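Local coordinates for protein cystatin-2 (Ornithodoros moubata, PDB 3L0R) that inhibits papain-type cysteine proteases with broad specificity, blocking mammalian cathepsins B, C, H, L and S as well as the tick's own cathepsin-like enzymes, at residues A21-S26 / N99-T104; V44-Q47 / G51-Y54; S27-R32 / C65-V70; T37-K42 / K80-K85; G5-Q10 / N53-I58. All blocks are in the same frame, centred on the assembly; numbering follows the deposited sequence. Where two conformers were deposited one is given.

Overall arrangement
From the N terminus, interaction 5 comes first, linking Trp7, in the N-terminal segment 5-10, to strand 52-66 across strand 34-48. Interaction 1 then closes the longest loop, from helix 15-25 to the last strand, 100-108, and encloses interactions 2, 3 and 4. Interaction 3 joins the loop after the helix to the end of strand 52-66, and interaction 4 joins strand 34-48 to the loop before strand 86-95; these two cross, and each encloses the local hairpin of interaction 2. Interaction 5 crosses interactions 1, 3 and 4, and it meets interaction 2 on a shared stretch at Asn53 and Tyr54. Between them they join the helix, the sheet and the loops at its end.

Interaction 1 of 5, residues A21-S26 / N99-T104; sequences AHFATS and NQKSVT
Phe23 reaches from the helix to the strand and meets Lys101 and Val103, two residues whose side chains leave the same face of strand 100-104. Its CG stands opposite the backbone N (chi1 164°), which carries the ring outward from the helix, and the far corner of the ring does the touching: Phe23 CZ lies 3.8 Å from Lys101 CB. The same CZ approaches the backbone, 3.7 Å from Lys101 O. Beyond CB the lysine runs over one face of the ring with CD, then bends at chi3 and chi4 and leads its charged end away from the helix. A lysine suits this margin because its methylenes can cover an aromatic ring while the ammonium stays outside. Val103 completes the patch through one branch, with CG2 3.9 Å from Phe23 CE2 in an oblique approach.

This is the characteristic meeting of the cystatin fold, in which the antiparallel sheet wraps round a single long helix. Here the helix and strand axes cross at -62° and come within 9.1 Å. Where the helix backbone comes nearest the strand the residue is Ala24, whose small side chain lets Val103 CG2 approach to 4.1 Å from Ala24 CA. The methyl of Ala24 also packs on Ala90 and Ile92 of strand 86-95. One turn back, Ala21 O is gripped twice, by Thr25 N and by Thr25 OG1 from opposite faces of the carbonyl plane, the hydroxyl at 2.9 Å. Thr25 OG1 is also hydrogen-bonded to Tyr106 OH, farther along the strand that carries Val103.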
# COMPACT_ATOMS: atom_id res chain seq x y z
N ALA A 21 -0.68 0.78 -3.26
CA ALA A 21 -0.44 -0.27 -2.28
C ALA A 21 1.04 -0.56 -2.16
O ALA A 21 1.57 -0.68 -1.05
CB ALA A 21 -1.22 -1.52 -2.64
N HIS A 22 1.73 -0.63 -3.29
CA HIS A 22 3.16 -0.81 -3.29
C HIS A 22 3.88 0.37 -2.66
O HIS A 22 4.83 0.19 -1.89
CB HIS A 22 3.66 -1.02 -4.71
CG HIS A 22 3.50 -2.42 -5.20
ND1 HIS A 22 4.25 -3.47 -4.72
CD2 HIS A 22 2.68 -2.95 -6.14
CE1 HIS A 22 3.90 -4.58 -5.34
NE2 HIS A 22 2.96 -4.29 -6.22
N PHE A 23 3.42 1.58 -2.98
CA PHE A 23 3.99 2.79 -2.40
C PHE A 23 3.93 2.72 -0.88
O PHE A 23 4.90 2.99 -0.20
CB PHE A 23 3.28 4.06 -2.91
CG PHE A 23 3.56 5.27 -2.06
CD1 PHE A 23 4.78 5.95 -2.18
CD2 PHE A 23 2.63 5.71 -1.12
CE1 PHE A 23 5.05 7.06 -1.38
CE2 PHE A 23 2.90 6.80 -0.30
CZ PHE A 23 4.11 7.49 -0.44
N ALA A 24 2.77 2.34 -0.36
CA ALA A 24 2.56 2.34 1.08
C ALA A 24 3.34 1.21 1.77
O ALA A 24 3.86 1.38 2.88
CB ALA A 24 1.07 2.22 1.39
N THR A 25 3.43 0.07 1.09
CA THR A 25 4.07 -1.11 1.66
C THR A 25 5.59 -1.00 1.64
O THR A 25 6.27 -1.34 2.62
CB THR A 25 3.58 -2.38 0.93
OG1 THR A 25 2.17 -2.52 1.17
CG2 THR A 25 4.29 -3.63 1.42
N SER A 26 6.12 -0.53 0.51
CA SER A 26 7.56 -0.38 0.32
C SER A 26 8.14 0.57 1.37
O SER A 26 9.35 0.66 1.61
CB SER A 26 7.81 0.18 -1.09
OG SER A 26 7.52 1.57 -1.19
N ASN A 99 2.07 17.23 -5.59
CA ASN A 99 2.76 15.98 -5.87
C ASN A 99 3.19 15.30 -4.59
O ASN A 99 4.31 14.81 -4.50
CB ASN A 99 4.00 16.23 -6.74
CG ASN A 99 3.66 16.64 -8.15
OD1 ASN A 99 3.61 17.83 -8.47
ND2 ASN A 99 3.41 15.65 -9.01
N GLN A 100 2.32 15.31 -3.59
CA GLN A 100 2.65 14.73 -2.30
C GLN A 100 1.71 13.62 -1.89
O GLN A 100 0.49 13.76 -1.97
CB GLN A 100 2.73 15.78 -1.21
CG GLN A 100 4.14 16.20 -0.96
CD GLN A 100 4.25 17.24 0.11
OE1 GLN A 100 4.14 16.92 1.31
NE2 GLN A 100 4.48 18.50 -0.30
N LYS A 101 2.32 12.50 -1.50
CA LYS A 101 1.65 11.33 -0.95
C LYS A 101 2.31 11.04 0.39
O LYS A 101 3.54 11.03 0.50
CB LYS A 101 1.82 10.12 -1.87
CG LYS A 101 1.09 10.21 -3.18
CD LYS A 101 1.06 8.85 -3.89
CE LYS A 101 2.12 8.71 -5.02
NZ LYS A 101 1.61 9.08 -6.40
N SER A 102 1.50 10.82 1.40
CA SER A 102 2.01 10.38 2.69
C SER A 102 1.17 9.22 3.20
O SER A 102 -0.00 9.06 2.85
CB SER A 102 2.06 11.53 3.69
OG SER A 102 1.08 12.50 3.40
N VAL A 103 1.78 8.38 4.02
CA VAL A 103 1.06 7.26 4.58
C VAL A 103 0.50 7.75 5.90
O VAL A 103 1.25 7.96 6.88
CB VAL A 103 1.96 6.04 4.76
CG1 VAL A 103 1.16 4.87 5.32
CG2 VAL A 103 2.59 5.68 3.41
N THR A 104 -0.81 7.97 5.92
CA THR A 104 -1.47 8.42 7.15
C THR A 104 -1.39 7.36 8.25
O THR A 104 -1.11 7.67 9.40
CB THR A 104 -2.93 8.80 6.89
OG1 THR A 104 -2.96 9.78 5.85
CG2 THR A 104 -3.56 9.39 8.14

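Interaction 2 of 5, residues V44-Q47 / G51-Y54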
# COMPACT_ATOMS: atom_id res chain seq x y z
N VAL A 44 -10.91 -1.24 -1.61
CA VAL A 44 -10.50 0.17 -1.77
C VAL A 44 -11.66 1.16 -1.52
O VAL A 44 -12.77 0.98 -2.00
CB VAL A 44 -9.88 0.45 -3.18
CG1 VAL A 44 -9.51 1.94 -3.35
CG2 VAL A 44 -8.67 -0.42 -3.42
N GLU A 45 -11.37 2.20 -0.75
CA GLU A 45 -12.32 3.26 -0.46
C GLU A 45 -11.60 4.59 -0.57
O GLU A 45 -10.45 4.73 -0.11
CB GLU A 45 -12.92 3.12 0.94
CG GLU A 45 -13.84 1.93 1.11
CD GLU A 45 -13.96 1.51 2.56
OE1 GLU A 45 -13.03 0.80 3.06
OE2 GLU A 45 -14.99 1.89 3.19
N THR A 46 -12.26 5.56 -1.19
CA THR A 46 -11.68 6.88 -1.38
C THR A 46 -12.53 7.93 -0.70
O THR A 46 -13.74 7.75 -0.54
CB THR A 46 -11.49 7.22 -2.88
OG1 THR A 46 -12.75 7.09 -3.58
CG2 THR A 46 -10.47 6.28 -3.48
N GLN A 47 -11.89 9.01 -0.28
CA GLN A 47 -12.56 10.08 0.42
C GLN A 47 -11.99 11.38 -0.11
O GLN A 47 -10.76 11.55 -0.14
CB GLN A 47 -12.31 9.97 1.93
CG GLN A 47 -13.02 11.04 2.77
CD GLN A 47 -12.65 10.95 4.24
OE1 GLN A 47 -11.47 10.96 4.60
NE2 GLN A 47 -13.66 10.85 5.10
N GLY A 51 -7.61 17.31 -1.21
CA GLY A 51 -6.87 16.19 -1.78
C GLY A 51 -7.75 14.95 -1.69
O GLY A 51 -8.98 15.06 -1.55
N MET A 52 -7.12 13.78 -1.74
CA MET A 52 -7.80 12.48 -1.71
C MET A 52 -7.19 11.54 -0.67
O MET A 52 -5.97 11.42 -0.58
CB MET A 52 -7.71 11.80 -3.07
CG MET A 52 -8.58 12.42 -4.16
SD MET A 52 -10.34 12.08 -3.91
CE MET A 52 -10.26 10.35 -3.58
N ASN A 53 -8.06 10.88 0.09
CA ASN A 53 -7.66 9.77 0.92
C ASN A 53 -7.94 8.45 0.22
O ASN A 53 -9.03 8.28 -0.34
CB ASN A 53 -8.39 9.78 2.26
CG ASN A 53 -7.84 10.80 3.19
OD1 ASN A 53 -6.62 11.02 3.26
ND2 ASN A 53 -8.72 11.46 3.93
N TYR A 54 -6.96 7.55 0.25
CA TYR A 54 -7.13 6.18 -0.28
C TYR A 54 -6.97 5.24 0.87
O TYR A 54 -5.94 5.26 1.55
CB TYR A 54 -6.09 5.86 -1.36
CG TYR A 54 -6.22 6.75 -2.57
CD1 TYR A 54 -6.99 6.36 -3.67
CD2 TYR A 54 -5.60 8.02 -2.61
CE1 TYR A 54 -7.12 7.18 -4.79
CE2 TYR A 54 -5.72 8.83 -3.71
CZ TYR A 54 -6.48 8.41 -4.79
OH TYR A 54 -6.62 9.22 -5.88
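The first hairpin of cystatins carries the QVVAG motif at its tip, and here Gln47 and Gly51 are its first and last residues; in relatives this loop enters the protease active-site cleft. Gln47 and Asn53 form a hydrogen-bonded antiparallel pair, with Gln47 N 3.0 Å from Asn53 O and Asn53 N 2.8 Å from Gln47 O. Their side chains run alongside each other on one face of the sheet and add a third bond, Asn53 ND2 to Gln47 OE1 at 2.9 Å. This bond lies in the carbonyl plane of the acceptor, although the two amides are turned 50° apart. Gln47 gets there with an extended chain, CG pointing away from the backbone N (chi1 -178°).

On the other face Thr46 and Tyr54 are a non-hydrogen-bonded pair, and Thr46 CG2 meets the ring obliquely, 3.5 Å from Tyr54 CD1. Met52, folded at chi2 and chi3, brings CE to 3.4 Å from Thr46 CB. Gly51 has a backbone shape that would jam a side chain against the preceding carbonyl.

Phe17 and Leu20 of helix 15-25 touch the Tyr54 side chain, while strand 8-10 pairs with the outer edge of 44-47 and strand 86-95 with the far edge of 52-54.

Interaction 3 of 5, residues S27-R32 / C65-V70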
# COMPACT_ATOMS: atom_id res chain seq x y z
N SER A 27 7.23 1.28 2.00
CA SER A 27 7.57 2.40 2.81
C SER A 27 7.65 1.97 4.29
O SER A 27 8.08 2.74 5.15
CB SER A 27 6.46 3.42 2.57
OG SER A 27 6.65 4.53 3.36
N GLN A 28 7.26 0.72 4.56
CA GLN A 28 7.23 0.15 5.91
C GLN A 28 8.51 -0.62 6.17
O GLN A 28 8.58 -1.82 5.90
CB GLN A 28 6.01 -0.77 6.06
CG GLN A 28 4.68 -0.08 5.77
CD GLN A 28 4.54 1.22 6.54
OE1 GLN A 28 4.71 1.25 7.76
NE2 GLN A 28 4.25 2.31 5.82
N THR A 29 9.52 0.06 6.70
CA THR A 29 10.88 -0.49 6.72
C THR A 29 11.47 -0.71 8.12
O THR A 29 12.54 -1.30 8.27
CB THR A 29 11.86 0.40 5.90
OG1 THR A 29 11.90 1.72 6.47
CG2 THR A 29 11.43 0.47 4.44
N GLU A 30 10.75 -0.23 9.14
CA GLU A 30 11.17 -0.33 10.53
C GLU A 30 11.21 -1.79 10.99
O GLU A 30 10.26 -2.53 10.80
CB GLU A 30 10.22 0.53 11.38
CG GLU A 30 10.59 0.66 12.87
CD GLU A 30 9.50 1.39 13.69
OE1 GLU A 30 8.58 2.00 13.08
OE2 GLU A 30 9.58 1.35 14.95
N GLY A 31 12.34 -2.20 11.59
CA GLY A 31 12.49 -3.50 12.24
C GLY A 31 12.38 -4.73 11.35
O GLY A 31 11.93 -5.79 11.80
N ARG A 32 12.79 -4.57 10.08
CA ARG A 32 12.76 -5.65 9.09
C ARG A 32 14.08 -5.72 8.36
O ARG A 32 14.73 -4.71 8.11
CB ARG A 32 11.74 -5.36 7.99
CG ARG A 32 10.37 -5.20 8.41
CD ARG A 32 9.73 -4.18 7.53
NE ARG A 32 8.29 -4.34 7.58
CZ ARG A 32 7.48 -3.83 8.51
NH1 ARG A 32 7.96 -3.08 9.50
NH2 ARG A 32 6.19 -4.08 8.44
N CYS A 65 13.59 -8.78 -1.56
CA CYS A 65 14.47 -7.60 -1.53
C CYS A 65 14.91 -7.19 -0.15
O CYS A 65 14.10 -6.84 0.69
CB CYS A 65 13.82 -6.41 -2.21
SG CYS A 65 13.56 -6.61 -3.96
N LYS A 66 16.22 -7.22 0.07
CA LYS A 66 16.78 -6.81 1.34
C LYS A 66 16.93 -5.28 1.41
O LYS A 66 17.52 -4.65 0.53
CB LYS A 66 18.10 -7.52 1.59
CG LYS A 66 18.44 -7.62 3.05
CD LYS A 66 19.87 -8.00 3.23
CE LYS A 66 20.38 -7.57 4.59
NZ LYS A 66 20.28 -8.69 5.54
N ILE A 67 16.35 -4.71 2.46
CA ILE A 67 16.35 -3.29 2.68
C ILE A 67 17.79 -2.77 2.80
O ILE A 67 18.63 -3.37 3.49
CB ILE A 67 15.53 -2.96 3.95
CG1 ILE A 67 14.05 -3.32 3.73
CG2 ILE A 67 15.72 -1.48 4.38
CD1 ILE A 67 13.20 -3.29 4.98
N GLY A 68 18.07 -1.66 2.13
CA GLY A 68 19.39 -1.04 2.17
C GLY A 68 20.39 -1.69 1.22
O GLY A 68 21.50 -1.19 1.04
N GLU A 69 19.99 -2.82 0.64
CA GLU A 69 20.80 -3.55 -0.32
C GLU A 69 20.35 -3.23 -1.75
O GLU A 69 21.16 -3.15 -2.67
CB GLU A 69 20.72 -5.05 -0.04
CG GLU A 69 21.93 -5.85 -0.50
CD GLU A 69 22.19 -7.07 0.36
OE1 GLU A 69 22.67 -6.90 1.50
OE2 GLU A 69 21.93 -8.21 -0.11
N VAL A 70 19.04 -3.06 -1.93
CA VAL A 70 18.47 -2.70 -3.24
C VAL A 70 17.39 -1.64 -3.08
O VAL A 70 16.86 -1.44 -1.98
CB VAL A 70 17.86 -3.93 -4.02
CG1 VAL A 70 18.95 -4.92 -4.45
CG2 VAL A 70 16.76 -4.61 -3.22
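Ile67 makes the contact with one atom: its terminal methyl CD1 lies across the open end of the turn, between Thr29 and Arg32. There it lies 4.0 Å from Thr29 CB and 3.9 Å from Arg32 CB. The carbonyls of the same two residues also border it, the closer at 3.8 Å between Ile67 CD1 and Arg32 O. An isoleucine suits the place because its CG1 arm, set opposite its own carbonyl carbon (chi1 -65°), holds the methyl well out from the strand end.

Next comes the frame of the turn. It is of type II, with Gly31 at the third position, where a positive phi favours glycine. Arg32 spans it from behind: NH1 bonds Glu30 O at 2.7 Å, in the carbonyl plane and close to the plane of the guanidinium group. One face of that group lies against the backbone carbon of Gln28, and its NE is salt-bridged to Asp36.

Outward again, Ile67 is set by backbone pairing with Glu33 and Cys65 by pairing with Tyr35, while the disulfide from Cys65 to Cys77 ties this end of strand 52-66 to the following loop. The contact thus connects the loop leaving helix 15-25 with the end of strand 52-66, alongside the start of strand 34-48.

Interaction 4 of 5, residues T37-K42 / K80-K85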
# COMPACT_ATOMS: atom_id res chain seq x y z
N THR A 37 6.00 -6.81 0.55
CA THR A 37 5.40 -6.46 -0.73
C THR A 37 3.91 -6.81 -0.76
O THR A 37 3.39 -7.47 0.14
CB THR A 37 6.17 -7.10 -1.93
OG1 THR A 37 5.67 -6.57 -3.16
CG2 THR A 37 6.03 -8.64 -1.92
N VAL A 38 3.25 -6.37 -1.82
CA VAL A 38 1.84 -6.61 -2.00
C VAL A 38 1.59 -7.93 -2.73
O VAL A 38 2.18 -8.19 -3.77
CB VAL A 38 1.18 -5.44 -2.75
CG1 VAL A 38 -0.32 -5.70 -2.93
CG2 VAL A 38 1.39 -4.17 -2.00
N VAL A 39 0.69 -8.73 -2.17
CA VAL A 39 0.22 -9.94 -2.80
C VAL A 39 -1.12 -9.62 -3.46
O VAL A 39 -1.35 -9.99 -4.61
CB VAL A 39 0.05 -11.07 -1.75
CG1 VAL A 39 -0.58 -12.33 -2.37
CG2 VAL A 39 1.39 -11.42 -1.14
N THR A 40 -2.00 -8.94 -2.74
CA THR A 40 -3.33 -8.65 -3.28
C THR A 40 -3.95 -7.39 -2.69
O THR A 40 -3.65 -7.01 -1.57
CB THR A 40 -4.28 -9.90 -3.21
OG1 THR A 40 -5.64 -9.49 -3.15
CG2 THR A 40 -4.01 -10.75 -2.00
N VAL A 41 -4.76 -6.71 -3.50
CA VAL A 41 -5.57 -5.56 -3.08
C VAL A 41 -7.00 -6.06 -2.95
O VAL A 41 -7.66 -6.35 -3.96
CB VAL A 41 -5.50 -4.38 -4.11
CG1 VAL A 41 -6.29 -3.12 -3.61
CG2 VAL A 41 -4.06 -3.99 -4.40
N LYS A 42 -7.48 -6.18 -1.71
CA LYS A 42 -8.78 -6.78 -1.44
C LYS A 42 -9.92 -5.77 -1.54
O LYS A 42 -11.01 -6.08 -2.04
CB LYS A 42 -8.79 -7.44 -0.06
CG LYS A 42 -8.02 -8.74 -0.01
CD LYS A 42 -7.40 -8.95 1.36
CE LYS A 42 -8.41 -9.36 2.43
NZ LYS A 42 -7.93 -10.49 3.30
N LYS A 80 8.73 -13.77 -1.09
CA LYS A 80 9.48 -15.02 -0.90
C LYS A 80 8.56 -16.23 -1.11
O LYS A 80 8.94 -17.25 -1.73
CB LYS A 80 10.08 -15.11 0.50
CG LYS A 80 11.12 -14.06 0.83
CD LYS A 80 11.34 -13.99 2.34
CE LYS A 80 12.47 -13.03 2.71
NZ LYS A 80 13.80 -13.70 2.71
N ASP A 81 7.33 -16.09 -0.61
CA ASP A 81 6.34 -17.16 -0.51
C ASP A 81 4.98 -16.51 -0.31
O ASP A 81 4.66 -16.05 0.80
CB ASP A 81 6.70 -18.10 0.66
CG ASP A 81 5.68 -19.20 0.87
OD1 ASP A 81 4.61 -19.18 0.24
OD2 ASP A 81 5.97 -20.10 1.68
N ALA A 82 4.20 -16.44 -1.39
CA ALA A 82 2.97 -15.61 -1.42
C ALA A 82 1.81 -16.23 -0.63
O ALA A 82 0.82 -15.55 -0.33
CB ALA A 82 2.55 -15.32 -2.88
N GLN A 83 1.94 -17.53 -0.30
CA GLN A 83 1.02 -18.20 0.61
C GLN A 83 1.05 -17.65 2.06
O GLN A 83 0.05 -17.77 2.77
CB GLN A 83 1.24 -19.71 0.60
CG GLN A 83 0.60 -20.44 -0.57
CD GLN A 83 1.20 -21.84 -0.78
OE1 GLN A 83 2.43 -22.01 -0.76
NE2 GLN A 83 0.34 -22.84 -1.00
N GLN A 84 2.18 -17.06 2.49
CA GLN A 84 2.29 -16.43 3.83
C GLN A 84 1.78 -14.99 3.80
O GLN A 84 2.52 -14.05 3.54
CB GLN A 84 3.74 -16.47 4.38
CG GLN A 84 4.49 -17.79 4.24
CD GLN A 84 3.85 -18.97 5.00
OE1 GLN A 84 2.74 -18.87 5.54
NE2 GLN A 84 4.57 -20.10 5.04
N LYS A 85 0.50 -14.81 4.07
CA LYS A 85 -0.15 -13.52 3.86
C LYS A 85 -0.49 -12.81 5.18
O LYS A 85 -0.81 -13.45 6.18
CB LYS A 85 -1.42 -13.70 3.01
CG LYS A 85 -1.17 -14.33 1.63
CD LYS A 85 -2.38 -14.22 0.71
CE LYS A 85 -3.02 -15.58 0.41
NZ LYS A 85 -2.32 -16.31 -0.71
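Asp81 O holds together the turn that meets Val39: it takes the bond that closes the turn, from Gln84 N at 3.2 Å, and is also a partner of Ser61 OG. Within this turn Ala82 faces Val39, and Lys85 follows just behind it. Lys85 NZ bonds Ala82 O at 3.3 Å, coming from above the carbonyl plane (36° out of it) and so away from the lone pairs. The lysine is able to turn back on its own loop because its chain bends at chi3 and chi4, and that bend brings one methylene, Lys85 CD, to 4.0 Å from Val39 CG1, the two side chains crossing at about a right angle. Val39 meets both partners with the same branch, since its CG1 stands opposite the backbone N (chi1 175°) and heads into the loop. A second, looser apolar touch comes from the alanine methyl, with Ala82 CB 4.4 Å from Val39 CG1. From the corner at Val39, CG1 is also a van der Waals neighbour of Ala82 O, at 4.1 Å. Beta-branched valine fits the extended backbone at the bulge, small Ala82 allows the turn to come close, and lysine adds apolar length with a polar end.

The turn, from Asp81 to Gln84, is of type I. Asp81 OD1 adds a weak bond to Gln83 N, and Ser61 OG lies within hydrogen-bonding reach of both Asp81 O and Gln84 O, its one proton being shared or alternating between them.

Val39 itself sits at a corner of strand 34-48, where it and Thr40 together face Glu59 in a classic beta bulge. Helix 15-25 packs on neighbouring Val38, strand 52-66 pairs alongside, and the turn bearing Ala82 leads on into strand 86-95.

Interaction 5 of 5, residues G5-Q10 / N53-I58; sequences GGWTRQ and NYKLTI
Trp7 and Lys55 meet first as aromatic ring and cation. The ammonium of Lys55 lies over the indole face, with NZ 4.1 Å from the centroid of the five-membered ring of Trp7 and 26° off its normal, a cation-pi contact. A CH-pi contact accompanies it: Lys55 CE sits 4.1 Å from the centroid of the six-membered ring of Trp7, almost straight above it. To get there the lysine points CG away from the backbone N (chi1 176°) and folds at chi2 and chi3, crossing the indole at about a right angle. Lysine suits the place by offering charge and polarised methylenes to one flat surface.

In the five-stranded cystatin sheet, strand 34-48 runs between strands 8-10 and 52-66, and the wide indole of Trp7 can span it and still offer a face to Lys55. Backbone pairing of Thr8 with Thr46 and of Gln10 with Val44 places the N-terminal strand, and the Trp7 side chain touches those of Glu45 and Gln47 on the way. The glycine-bearing N-terminal segment just before it takes part in protease binding in other cystatins.

Van der Waals contacts complete the group at the benzene rim. Lys55 CB is 3.6 Å from Trp7 CZ3, and Asn53 CB approaches obliquely, 3.5 Å from Trp7 CH2. The Asn53 amide, engaged with Gln47, is tilted 27° to the indole plane. Beyond the lysine, Val89 and Val91 of strand 86-95 touch its side chain.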
# COMPACT_ATOMS: atom_id res chain seq x y z
N GLY A 5 -18.81 13.93 1.97
CA GLY A 5 -17.63 13.73 2.80
C GLY A 5 -17.25 12.29 3.11
O GLY A 5 -16.16 12.04 3.62
N GLY A 6 -18.14 11.34 2.80
CA GLY A 6 -17.95 9.94 3.19
C GLY A 6 -16.93 9.16 2.38
O GLY A 6 -16.26 9.70 1.50
N TRP A 7 -16.79 7.87 2.70
CA TRP A 7 -15.92 6.98 1.96
C TRP A 7 -16.67 6.37 0.78
O TRP A 7 -17.80 5.92 0.93
CB TRP A 7 -15.37 5.89 2.88
CG TRP A 7 -14.38 6.43 3.88
CD1 TRP A 7 -14.64 6.82 5.17
CD2 TRP A 7 -12.97 6.67 3.68
NE1 TRP A 7 -13.50 7.28 5.77
CE2 TRP A 7 -12.45 7.20 4.88
CE3 TRP A 7 -12.10 6.48 2.59
CZ2 TRP A 7 -11.10 7.55 5.04
CZ3 TRP A 7 -10.76 6.83 2.74
CH2 TRP A 7 -10.27 7.36 3.96
N THR A 8 -16.05 6.36 -0.40
CA THR A 8 -16.68 5.73 -1.57
C THR A 8 -15.95 4.44 -1.95
O THR A 8 -14.76 4.45 -2.24
CB THR A 8 -16.77 6.71 -2.73
OG1 THR A 8 -17.56 7.83 -2.31
CG2 THR A 8 -17.42 6.07 -3.96
N ARG A 9 -16.67 3.33 -1.94
CA ARG A 9 -16.04 2.05 -2.28
C ARG A 9 -15.76 1.95 -3.78
O ARG A 9 -16.62 2.28 -4.61
CB ARG A 9 -16.85 0.84 -1.76
CG ARG A 9 -16.04 -0.45 -1.84
CD ARG A 9 -16.59 -1.54 -0.94
NE ARG A 9 -16.14 -1.38 0.44
CZ ARG A 9 -16.91 -0.89 1.40
NH1 ARG A 9 -18.17 -0.53 1.13
NH2 ARG A 9 -16.44 -0.76 2.64
N GLN A 10 -14.55 1.51 -4.10
CA GLN A 10 -14.05 1.39 -5.47
C GLN A 10 -13.86 -0.06 -5.88
O GLN A 10 -13.82 -0.99 -5.03
CB GLN A 10 -12.71 2.12 -5.59
CG GLN A 10 -12.74 3.59 -5.15
CD GLN A 10 -13.66 4.45 -5.99
OE1 GLN A 10 -13.86 4.19 -7.19
NE2 GLN A 10 -14.24 5.49 -5.39
N ASN A 53 -8.06 10.88 0.09
CA ASN A 53 -7.66 9.77 0.92
C ASN A 53 -7.94 8.45 0.22
O ASN A 53 -9.03 8.28 -0.34
CB ASN A 53 -8.39 9.78 2.26
CG ASN A 53 -7.84 10.80 3.19
OD1 ASN A 53 -6.62 11.02 3.26
ND2 ASN A 53 -8.72 11.46 3.93
N TYR A 54 -6.96 7.55 0.25
CA TYR A 54 -7.13 6.18 -0.28
C TYR A 54 -6.97 5.24 0.87
O TYR A 54 -5.94 5.26 1.55
CB TYR A 54 -6.09 5.86 -1.36
CG TYR A 54 -6.22 6.75 -2.57
CD1 TYR A 54 -6.99 6.36 -3.67
CD2 TYR A 54 -5.60 8.02 -2.61
CE1 TYR A 54 -7.12 7.18 -4.79
CE2 TYR A 54 -5.72 8.83 -3.71
CZ TYR A 54 -6.48 8.41 -4.79
OH TYR A 54 -6.62 9.22 -5.88
N LYS A 55 -8.03 4.47 1.12
CA LYS A 55 -8.02 3.41 2.11
C LYS A 55 -7.96 2.01 1.44
O LYS A 55 -8.92 1.53 0.84
CB LYS A 55 -9.20 3.56 3.07
CG LYS A 55 -9.32 2.42 4.08
CD LYS A 55 -9.70 2.93 5.44
CE LYS A 55 -11.15 3.28 5.53
NZ LYS A 55 -11.40 4.12 6.71
N LEU A 56 -6.79 1.37 1.55
CA LEU A 56 -6.56 0.10 0.90
C LEU A 56 -6.41 -1.03 1.91
O LEU A 56 -5.57 -0.96 2.83
CB LEU A 56 -5.31 0.17 0.02
CG LEU A 56 -5.05 1.51 -0.71
CD1 LEU A 56 -3.63 1.57 -1.21
CD2 LEU A 56 -6.05 1.76 -1.86
N THR A 57 -7.27 -2.03 1.76
CA THR A 57 -7.19 -3.27 2.48
C THR A 57 -6.44 -4.24 1.54
O THR A 57 -6.89 -4.55 0.42
CB THR A 57 -8.61 -3.79 2.86
OG1 THR A 57 -9.33 -2.75 3.51
CG2 THR A 57 -8.54 -4.99 3.80
N ILE A 58 -5.27 -4.65 1.99
CA ILE A 58 -4.34 -5.41 1.16
C ILE A 58 -3.78 -6.60 1.92
O ILE A 58 -3.76 -6.62 3.16
CB ILE A 58 -3.16 -4.54 0.68
CG1 ILE A 58 -2.17 -4.29 1.82
CG2 ILE A 58 -3.68 -3.21 0.04
CD1 ILE A 58 -1.34 -3.01 1.70